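Local coordinates for neuraminidase (Influenza A virus, PDB 4GDI), which is a neuraminidase-like viral surface glycoprotein, a homotetramer of calcium-binding beta-propellers, predicted to remove terminal sialic acid from glycoconjugates, at residues R226-N240 and E294-V306. Numbering follows the deposited sequence.
Sequences RFTKELNYQIVEPCN and EQIPNGIESEGTV. With FUC (alpha-L-fucopyranose), chain G.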
loop_
_atom_site.group_PDB
_atom_site.type_symbol
_atom_site.label_atom_id
_atom_site.label_comp_id
_atom_site.label_asym_id
_atom_site.label_seq_id
_atom_site.Cartn_x
_atom_site.Cartn_y
_atom_site.Cartn_z
ATOM N N ARG A 226 -11.974 -17.800 -35.133
ATOM C CA ARG A 226 -13.229 -17.175 -34.741
ATOM C C ARG A 226 -14.087 -18.273 -34.170
ATOM O O ARG A 226 -14.252 -19.315 -34.807
ATOM C CB ARG A 226 -13.949 -16.585 -35.957
ATOM C CG ARG A 226 -13.163 -15.502 -36.687
ATOM C CD ARG A 226 -13.583 -15.433 -38.146
ATOM N NE ARG A 226 -12.857 -14.398 -38.872
ATOM C CZ ARG A 226 -12.938 -14.218 -40.183
ATOM N NH1 ARG A 226 -13.692 -15.020 -40.924
ATOM N NH2 ARG A 226 -12.261 -13.235 -40.755
ATOM N N PHE A 227 -14.625 -18.067 -32.977
ATOM C CA PHE A 227 -15.495 -19.071 -32.395
ATOM C C PHE A 227 -16.603 -18.474 -31.545
ATOM O O PHE A 227 -16.548 -17.305 -31.181
ATOM C CB PHE A 227 -14.683 -20.143 -31.649
ATOM C CG PHE A 227 -14.041 -19.690 -30.359
ATOM C CD1 PHE A 227 -14.706 -19.835 -29.150
ATOM C CD2 PHE A 227 -12.733 -19.213 -30.339
ATOM C CE1 PHE A 227 -14.107 -19.470 -27.957
ATOM C CE2 PHE A 227 -12.124 -18.855 -29.145
ATOM C CZ PHE A 227 -12.809 -18.985 -27.950
ATOM N N THR A 228 -17.635 -19.275 -31.301
ATOM C CA THR A 228 -18.808 -18.847 -30.555
ATOM C C THR A 228 -18.791 -19.393 -29.130
ATOM O O THR A 228 -17.966 -20.256 -28.773
ATOM C CB THR A 228 -20.108 -19.329 -31.215
ATOM O OG1 THR A 228 -20.239 -20.751 -31.048
ATOM C CG2 THR A 228 -20.146 -18.986 -32.718
ATOM N N LYS A 229 -19.718 -18.896 -28.321
ATOM C CA LYS A 229 -19.945 -19.421 -26.983
ATOM C C LYS A 229 -20.264 -20.910 -27.002
ATOM O O LYS A 229 -20.113 -21.578 -25.998
ATOM C CB LYS A 229 -21.116 -18.690 -26.319
ATOM C CG LYS A 229 -20.733 -17.468 -25.529
ATOM C CD LYS A 229 -21.922 -16.975 -24.710
ATOM C CE LYS A 229 -21.914 -17.560 -23.300
ATOM N NZ LYS A 229 -23.228 -17.397 -22.624
ATOM N N GLU A 230 -20.734 -21.424 -28.135
ATOM C CA GLU A 230 -21.085 -22.842 -28.248
ATOM C C GLU A 230 -19.937 -23.697 -28.809
ATOM O O GLU A 230 -20.106 -24.890 -29.060
ATOM C CB GLU A 230 -22.319 -22.992 -29.134
ATOM C CG GLU A 230 -23.535 -22.225 -28.604
ATOM C CD GLU A 230 -23.906 -22.591 -27.157
ATOM O OE1 GLU A 230 -23.662 -23.750 -26.708
ATOM O OE2 GLU A 230 -24.435 -21.696 -26.462
ATOM N N LEU A 231 -18.778 -23.070 -29.002
ATOM C CA LEU A 231 -17.557 -23.736 -29.474
ATOM C C LEU A 231 -17.604 -24.129 -30.937
ATOM O O LEU A 231 -16.783 -24.916 -31.392
ATOM C CB LEU A 231 -17.187 -24.946 -28.618
ATOM C CG LEU A 231 -17.009 -24.594 -27.135
ATOM C CD1 LEU A 231 -16.443 -25.771 -26.342
ATOM C CD2 LEU A 231 -16.124 -23.375 -26.965
ATOM N N ASN A 232 -18.545 -23.557 -31.681
ATOM C CA ASN A 232 -18.431 -23.567 -33.128
ATOM C C ASN A 232 -17.322 -22.632 -33.558
ATOM O O ASN A 232 -17.084 -21.621 -32.906
ATOM C CB ASN A 232 -19.752 -23.192 -33.759
ATOM C CG ASN A 232 -20.709 -24.339 -33.727
ATOM O OD1 ASN A 232 -20.375 -25.422 -34.186
ATOM N ND2 ASN A 232 -21.878 -24.136 -33.142
ATOM N N TYR A 233 -16.619 -22.968 -34.633
ATOM C CA TYR A 233 -15.413 -22.215 -34.955
ATOM C C TYR A 233 -15.027 -22.294 -36.427
ATOM O O TYR A 233 -15.507 -23.148 -37.183
ATOM C CB TYR A 233 -14.231 -22.700 -34.094
ATOM C CG TYR A 233 -13.640 -23.997 -34.601
ATOM C CD1 TYR A 233 -14.147 -25.216 -34.178
ATOM C CD2 TYR A 233 -12.591 -24.002 -35.518
ATOM C CE1 TYR A 233 -13.628 -26.414 -34.643
ATOM C CE2 TYR A 233 -12.060 -25.196 -35.992
ATOM C CZ TYR A 233 -12.591 -26.401 -35.548
ATOM O OH TYR A 233 -12.093 -27.601 -35.991
ATOM N N GLN A 234 -14.171 -21.363 -36.829
ATOM C CA GLN A 234 -13.541 -21.416 -38.134
ATOM C C GLN A 234 -12.112 -20.903 -37.975
ATOM O O GLN A 234 -11.853 -19.953 -37.234
ATOM C CB GLN A 234 -14.323 -20.614 -39.186
ATOM C CG GLN A 234 -13.962 -19.145 -39.304
ATOM C CD GLN A 234 -14.578 -18.459 -40.532
ATOM O OE1 GLN A 234 -15.107 -17.342 -40.432
ATOM N NE2 GLN A 234 -14.497 -19.112 -41.693
ATOM N N ILE A 235 -11.174 -21.551 -38.646
ATOM C CA ILE A 235 -9.818 -21.037 -38.689
ATOM C C ILE A 235 -9.625 -20.425 -40.067
ATOM O O ILE A 235 -10.009 -21.022 -41.066
ATOM C CB ILE A 235 -8.789 -22.139 -38.391
ATOM C CG1 ILE A 235 -8.919 -22.556 -36.924
ATOM C CG2 ILE A 235 -7.381 -21.653 -38.681
ATOM C CD1 ILE A 235 -8.087 -23.757 -36.545
ATOM N N VAL A 236 -9.047 -19.226 -40.101
ATOM C CA VAL A 236 -8.928 -18.431 -41.318
ATOM C C VAL A 236 -7.480 -17.965 -41.557
ATOM O O VAL A 236 -6.717 -17.750 -40.608
ATOM C CB VAL A 236 -9.857 -17.211 -41.199
ATOM C CG1 VAL A 236 -9.397 -16.084 -42.077
ATOM C CG2 VAL A 236 -11.293 -17.624 -41.524
ATOM N N GLU A 237 -7.115 -17.807 -42.824
ATOM C CA GLU A 237 -5.801 -17.300 -43.222
ATOM C C GLU A 237 -5.928 -15.880 -43.787
ATOM O O GLU A 237 -6.813 -15.607 -44.596
ATOM C CB GLU A 237 -5.194 -18.216 -44.298
ATOM C CG GLU A 237 -3.762 -17.859 -44.654
ATOM C CD GLU A 237 -2.756 -18.295 -43.606
ATOM O OE1 GLU A 237 -3.167 -18.926 -42.600
ATOM O OE2 GLU A 237 -1.548 -18.013 -43.801
ATOM N N PRO A 238 -5.067 -14.951 -43.343
ATOM C CA PRO A 238 -5.117 -13.623 -43.970
ATOM C C PRO A 238 -4.924 -13.714 -45.489
ATOM O O PRO A 238 -4.142 -14.533 -45.962
ATOM C CB PRO A 238 -3.954 -12.884 -43.316
ATOM C CG PRO A 238 -3.853 -13.526 -41.931
ATOM C CD PRO A 238 -4.137 -14.996 -42.207
ATOM N N CYS A 239 -5.656 -12.904 -46.240
ATOM C CA CYS A 239 -5.642 -13.025 -47.690
ATOM C C CYS A 239 -4.919 -11.847 -48.325
ATOM O O CYS A 239 -5.005 -11.641 -49.531
ATOM C CB CYS A 239 -7.078 -13.150 -48.229
ATOM S SG CYS A 239 -7.941 -14.633 -47.652
ATOM N N ASN A 240 -4.200 -11.071 -47.519
ATOM C CA ASN A 240 -3.394 -9.988 -48.061
ATOM C C ASN A 240 -2.039 -10.555 -48.472
ATOM O O ASN A 240 -1.877 -11.776 -48.545
ATOM C CB ASN A 240 -3.276 -8.837 -47.061
ATOM C CG ASN A 240 -2.567 -9.245 -45.766
ATOM O OD1 ASN A 240 -2.496 -10.429 -45.425
ATOM N ND2 ASN A 240 -2.060 -8.258 -45.037
ATOM N N GLU A 294 -1.571 -1.108 -39.487
ATOM C CA GLU A 294 -2.168 -0.791 -40.786
ATOM C C GLU A 294 -3.632 -1.191 -40.844
ATOM O O GLU A 294 -4.017 -2.289 -40.433
ATOM C CB GLU A 294 -1.381 -1.462 -41.903
ATOM C CG GLU A 294 0.046 -0.912 -42.029
ATOM C CD GLU A 294 0.867 -1.621 -43.090
ATOM O OE1 GLU A 294 1.173 -2.816 -42.906
ATOM O OE2 GLU A 294 1.212 -0.976 -44.104
ATOM N N GLN A 295 -4.450 -0.277 -41.350
ATOM C CA GLN A 295 -5.877 -0.505 -41.483
ATOM C C GLN A 295 -6.238 -1.031 -42.874
ATOM O O GLN A 295 -5.789 -0.489 -43.889
ATOM C CB GLN A 295 -6.616 0.803 -41.246
ATOM C CG GLN A 295 -8.128 0.644 -41.181
ATOM C CD GLN A 295 -8.847 1.975 -41.324
ATOM O OE1 GLN A 295 -8.531 2.756 -42.209
ATOM N NE2 GLN A 295 -9.806 2.237 -40.449
ATOM N N ILE A 296 -7.058 -2.078 -42.897
ATOM C CA ILE A 296 -7.534 -2.708 -44.120
ATOM C C ILE A 296 -9.055 -2.683 -44.102
ATOM O O ILE A 296 -9.681 -3.559 -43.508
ATOM C CB ILE A 296 -7.081 -4.179 -44.228
ATOM C CG1 ILE A 296 -5.561 -4.295 -44.159
ATOM C CG2 ILE A 296 -7.563 -4.792 -45.531
ATOM C CD1 ILE A 296 -5.077 -5.750 -44.159
ATOM N N PRO A 297 -9.654 -1.661 -44.740
ATOM C CA PRO A 297 -11.099 -1.417 -44.702
ATOM C C PRO A 297 -11.973 -2.610 -45.074
ATOM O O PRO A 297 -13.053 -2.777 -44.500
ATOM C CB PRO A 297 -11.275 -0.280 -45.715
ATOM C CG PRO A 297 -10.027 0.504 -45.553
ATOM C CD PRO A 297 -8.945 -0.556 -45.415
ATOM N N ASN A 298 -11.528 -3.443 -46.001
ATOM C CA ASN A 298 -12.391 -4.532 -46.450
ATOM C C ASN A 298 -12.205 -5.835 -45.685
ATOM O O ASN A 298 -12.836 -6.842 -46.003
ATOM C CB ASN A 298 -12.245 -4.730 -47.960
ATOM C CG ASN A 298 -12.822 -3.550 -48.750
ATOM O OD1 ASN A 298 -13.682 -2.831 -48.257
ATOM N ND2 ASN A 298 -12.347 -3.357 -49.967
ATOM N N GLY A 299 -11.355 -5.807 -44.661
ATOM C CA GLY A 299 -11.205 -6.941 -43.765
ATOM C C GLY A 299 -10.040 -7.832 -44.135
ATOM O O GLY A 299 -9.487 -7.731 -45.232
ATOM N N ILE A 300 -9.679 -8.724 -43.217
ATOM C CA ILE A 300 -8.458 -9.496 -43.364
ATOM C C ILE A 300 -8.559 -10.565 -44.450
ATOM O O ILE A 300 -7.545 -11.124 -44.885
ATOM C CB ILE A 300 -8.042 -10.144 -42.022
ATOM C CG1 ILE A 300 -6.564 -10.527 -42.066
ATOM C CG2 ILE A 300 -8.912 -11.357 -41.699
ATOM C CD1 ILE A 300 -5.621 -9.330 -42.259
ATOM N N GLU A 301 -9.773 -10.873 -44.892
ATOM C CA GLU A 301 -9.921 -11.825 -45.985
ATOM C C GLU A 301 -10.085 -11.151 -47.347
ATOM O O GLU A 301 -10.420 -11.810 -48.323
ATOM C CB GLU A 301 -11.089 -12.759 -45.725
ATOM C CG GLU A 301 -10.891 -13.659 -44.520
ATOM C CD GLU A 301 -12.106 -14.513 -44.241
ATOM O OE1 GLU A 301 -13.097 -13.976 -43.692
ATOM O OE2 GLU A 301 -12.063 -15.713 -44.578
ATOM N N SER A 302 -9.853 -9.848 -47.414
ATOM C CA SER A 302 -9.829 -9.151 -48.699
ATOM C C SER A 302 -8.424 -9.129 -49.281
ATOM O O SER A 302 -7.508 -9.746 -48.740
ATOM C CB SER A 302 -10.294 -7.715 -48.520
ATOM O OG SER A 302 -9.359 -6.984 -47.756
ATOM N N GLU A 303 -8.264 -8.392 -50.376
ATOM C CA GLU A 303 -6.968 -8.236 -51.023
ATOM C C GLU A 303 -5.954 -7.579 -50.099
ATOM O O GLU A 303 -4.745 -7.745 -50.276
ATOM C CB GLU A 303 -7.115 -7.391 -52.294
ATOM C CG GLU A 303 -7.041 -8.183 -53.580
ATOM C CD GLU A 303 -7.420 -7.350 -54.794
ATOM O OE1 GLU A 303 -7.160 -6.124 -54.786
ATOM O OE2 GLU A 303 -7.986 -7.922 -55.751
ATOM N N GLY A 304 -6.446 -6.800 -49.142
ATOM C CA GLY A 304 -5.595 -6.239 -48.111
ATOM C C GLY A 304 -5.169 -4.809 -48.359
ATOM O O GLY A 304 -4.200 -4.341 -47.769
ATOM N N THR A 305 -5.892 -4.102 -49.219
ATOM C CA THR A 305 -5.548 -2.716 -49.508
ATOM C C THR A 305 -5.567 -1.900 -48.225
ATOM O O THR A 305 -6.561 -1.910 -47.490
ATOM C CB THR A 305 -6.523 -2.095 -50.533
ATOM O OG1 THR A 305 -6.436 -2.830 -51.757
ATOM C CG2 THR A 305 -6.170 -0.643 -50.793
ATOM N N VAL A 306 -4.467 -1.198 -47.968
ATOM C CA VAL A 306 -4.312 -0.410 -46.755
ATOM C C VAL A 306 -4.802 1.015 -46.961
ATOM O O VAL A 306 -4.634 1.586 -48.034
ATOM C CB VAL A 306 -2.833 -0.360 -46.295
ATOM C CG1 VAL A 306 -2.682 0.523 -45.064
ATOM C CG2 VAL A 306 -2.304 -1.763 -46.029
HETATM C C1 FUC G . -7.680 -26.193 -43.780
HETATM C C2 FUC G . -8.820 -25.189 -43.890
HETATM C C3 FUC G . -9.577 -25.173 -42.568
HETATM C C4 FUC G . -8.592 -24.770 -41.481
HETATM C C5 FUC G . -7.424 -25.756 -41.448
HETATM C C6 FUC G . -6.383 -25.336 -40.408
HETATM O O2 FUC G . -9.676 -25.599 -44.927
HETATM O O3 FUC G . -10.652 -24.268 -42.614
HETATM O O4 FUC G . -8.109 -23.478 -41.779
HETATM O O5 FUC G . -6.813 -25.818 -42.726
HETATM O O HOH W 1 -2.172 -5.580 -46.319
#
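R226 and E301 meet where two neighbouring sheets of the neuraminidase beta-propeller come together: strands 224-228 and 233-236 form the outer hairpin of one, and the turns after strand 289-296 belong to the next. The guanidinium holds the glutamate end-on, NH1 and NH2 both converging on E301 OE1, at 3.0 Å from NH1. OE1 lies in the guanidinium plane, yet both nitrogens reach it from one face of the carboxylate, whose plane is turned 72° from that of the arginine. Two further acceptors restrain the same group: Q234 OE1 takes a bond from R226 NH1 (2.8 Å), and D273 OD2 pairs with NE, so that NH1, NH2 and NE all have acceptors and the rotation of the guanidinium is fixed. V236 CG1 sits over one face of the guanidinium, offset toward its rim, and also touches E301 CG at 3.8 Å, because the glutamate chain runs extended beyond CG across the valine.

Farther along, P238 and I300 lie side by side and point the same way; with CG1 anti to the backbone N (chi1 -161°), the I300 side chain brings that branch within 3.7 Å of P238 CB. One residue on, C239 N donates to I300 O at 2.9 Å, nearly straight at 169°. The disulfide from C239 to C256 ties this exit from the hairpin to the intervening chain. S302 OG, by bonding G299 O and accepting from G304 N in an ST turn, braces the opposing loop. There N240 CB packs 3.6 Å from G304 CA, while one water accepts from N240 ND2 and donates to G304 O.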